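MYB proto-oncogene protein (Mus musculus, PDB 1GVD) is a transcription regulator that probably binds DNA through Myb repeats, this fragment being the second, R2. Local coordinates at residues C41-R44 and W45-L49. The protein carries 1 engineered substitution. Numbering follows the deposited sequence. Where two conformers were deposited one is given.
Sequences CRER and WHNHL. With SO4 (sulfate ion), chain D.
Arg44 and His48, one helical turn apart, lay two flat groups on each other: the guanidinium covers one face of the imidazole, centres 3.8 Å apart and planes 9° from parallel. Along Arg44, CB stays against the backbone at Trp45 N, and CG, anti to the backbone N (chi1 -173°), lies beside the carbonyl carbon. The bend at chi2 (64°) then carries CD past His48 CB. NE follows near His48 ND1 and CG, CZ sits over His48 CG, NH1 lies by His48 CD2 and CG, and Arg44 NH2 hangs above the ring, 3.6 Å from His48 NE2. Arginine suits the place because its charge is met at NE by a salt bridge to Asp11 of helix 8-21 while its face remains available to a ring.

On another side of the helix, Arg42 forms a salt bridge from NE to Glu43 OE1 (2.9 Å), on that oxygen's anti lone pair, and NH2 bonds the same oxygen from above the carboxylate plane; an acidic residue suits this place beside a guanidinium. Arg42 NH2 also hydrogen-bonds O3 of a sulfate, probably from the crystallisation liquor (2.7 Å), while Arg42 CG rests on His46 CD2 at 3.7 Å. With an alanine in place of Arg42, the Glu43 carboxylate is likely to lose this cationic partner and turn more freely, and His46 CD2 the methylene packed against it. Glu43 OE2 takes a weak bond from Asn47 ND2 (3.2 Å).

In the backbone, Arg44 O accepts both His48 N and Leu49 N, the latter marking a wider pi-type turn. Hydrophobic Trp45 and Leu49 suit the side packed on helix 8-21, and small Cys41 that on helix 26-30, as expected of the third helix in the three-helix, helix-turn-helix-related fold of a Myb repeat.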
loop_
_atom_site.group_PDB
_atom_site.type_symbol
_atom_site.label_atom_id
_atom_site.label_comp_id
_atom_site.label_asym_id
_atom_site.label_seq_id
_atom_site.Cartn_x
_atom_site.Cartn_y
_atom_site.Cartn_z
ATOM N N CYS A 41 0.263 -1.058 4.214
ATOM C CA CYS A 41 -0.305 -1.124 2.873
ATOM C C CYS A 41 -1.683 -1.778 2.921
ATOM O O CYS A 41 -2.624 -1.327 2.266
ATOM C CB CYS A 41 0.621 -1.921 1.955
ATOM S SG CYS A 41 2.238 -1.138 1.703
ATOM N N ARG A 42 -1.795 -2.844 3.709
ATOM C CA ARG A 42 -3.054 -3.564 3.861
ATOM C C ARG A 42 -4.143 -2.639 4.403
ATOM O O ARG A 42 -5.262 -2.602 3.887
ATOM C CB ARG A 42 -2.850 -4.737 4.818
ATOM C CG ARG A 42 -4.084 -5.581 5.078
ATOM C CD ARG A 42 -3.818 -6.533 6.235
ATOM N NE ARG A 42 -3.795 -5.805 7.502
ATOM C CZ ARG A 42 -3.179 -6.217 8.605
ATOM N NH1 ARG A 42 -2.514 -7.365 8.619
ATOM N NH2 ARG A 42 -3.237 -5.477 9.704
ATOM N N GLU A 43 -3.810 -1.892 5.451
ATOM C CA GLU A 43 -4.772 -0.984 6.055
ATOM C C GLU A 43 -5.161 0.179 5.145
ATOM O O GLU A 43 -6.330 0.570 5.096
ATOM C CB GLU A 43 -4.231 -0.476 7.393
ATOM C CG GLU A 43 -4.094 -1.586 8.425
ATOM C CD GLU A 43 -5.392 -2.348 8.619
ATOM O OE1 GLU A 43 -5.427 -3.565 8.331
ATOM O OE2 GLU A 43 -6.382 -1.729 9.051
ATOM N N ARG A 44 -4.200 0.720 4.405
ATOM C CA ARG A 44 -4.495 1.826 3.502
ATOM C C ARG A 44 -5.468 1.353 2.423
ATOM O O ARG A 44 -6.399 2.070 2.053
ATOM C CB ARG A 44 -3.203 2.344 2.862
ATOM C CG ARG A 44 -3.374 3.617 2.037
ATOM C CD ARG A 44 -3.815 4.784 2.897
ATOM N NE ARG A 44 -3.943 6.015 2.122
ATOM C CZ ARG A 44 -4.432 7.151 2.607
ATOM N NH1 ARG A 44 -4.839 7.213 3.869
ATOM N NH2 ARG A 44 -4.503 8.227 1.835
ATOM N N TRP A 45 -5.259 0.136 1.932
ATOM C CA TRP A 45 -6.128 -0.420 0.909
ATOM C C TRP A 45 -7.550 -0.664 1.421
ATOM O O TRP A 45 -8.512 -0.188 0.829
ATOM C CB TRP A 45 -5.527 -1.726 0.371
ATOM C CG TRP A 45 -6.421 -2.462 -0.581
ATOM C CD1 TRP A 45 -7.171 -3.570 -0.309
ATOM C CD2 TRP A 45 -6.675 -2.131 -1.952
ATOM N NE1 TRP A 45 -7.875 -3.952 -1.425
ATOM C CE2 TRP A 45 -7.591 -3.088 -2.448
ATOM C CE3 TRP A 45 -6.220 -1.120 -2.809
ATOM C CZ2 TRP A 45 -8.059 -3.063 -3.767
ATOM C CZ3 TRP A 45 -6.690 -1.097 -4.123
ATOM C CH2 TRP A 45 -7.600 -2.065 -4.584
ATOM N N HIS A 46 -7.691 -1.388 2.523
ATOM C CA HIS A 46 -9.019 -1.687 3.037
ATOM C C HIS A 46 -9.779 -0.521 3.651
ATOM O O HIS A 46 -11.004 -0.456 3.540
ATOM C CB HIS A 46 -8.948 -2.825 4.058
ATOM C CG HIS A 46 -8.555 -4.138 3.461
ATOM N ND1 HIS A 46 -9.247 -4.718 2.419
ATOM C CD2 HIS A 46 -7.540 -4.984 3.757
ATOM C CE1 HIS A 46 -8.673 -5.865 2.100
ATOM N NE2 HIS A 46 -7.635 -6.049 2.896
ATOM N N ASN A 47 -9.073 0.404 4.291
ATOM C CA ASN A 47 -9.753 1.524 4.934
ATOM C C ASN A 47 -9.961 2.767 4.093
ATOM O O ASN A 47 -10.913 3.520 4.318
ATOM C CB ASN A 47 -9.016 1.939 6.209
ATOM C CG ASN A 47 -9.119 0.904 7.305
ATOM O OD1 ASN A 47 -10.148 0.248 7.459
ATOM N ND2 ASN A 47 -8.058 0.766 8.089
ATOM N N HIS A 48 -9.092 2.990 3.117
ATOM C CA HIS A 48 -9.199 4.204 2.327
ATOM C C HIS A 48 -9.354 4.061 0.819
ATOM O O HIS A 48 -10.205 4.717 0.222
ATOM C CB HIS A 48 -7.996 5.096 2.657
ATOM C CG HIS A 48 -7.953 6.377 1.884
ATOM N ND1 HIS A 48 -7.614 6.432 0.550
ATOM C CD2 HIS A 48 -8.215 7.652 2.259
ATOM C CE1 HIS A 48 -7.668 7.686 0.135
ATOM N NE2 HIS A 48 -8.030 8.446 1.153
ATOM N N LEU A 49 -8.556 3.203 0.197
ATOM C CA LEU A 49 -8.625 3.068 -1.252
ATOM C C LEU A 49 -9.704 2.142 -1.800
ATOM O O LEU A 49 -10.234 2.389 -2.885
ATOM C CB LEU A 49 -7.257 2.648 -1.795
ATOM C CG LEU A 49 -6.112 3.598 -1.432
ATOM C CD1 LEU A 49 -4.798 3.027 -1.935
ATOM C CD2 LEU A 49 -6.367 4.972 -2.035
HETATM S S SO4 D . -2.339 -5.888 13.607
HETATM O O1 SO4 D . -3.543 -6.130 14.423
HETATM O O2 SO4 D . -1.251 -6.776 14.058
HETATM O O3 SO4 D . -2.641 -6.167 12.193
HETATM O O4 SO4 D . -1.920 -4.481 13.753
#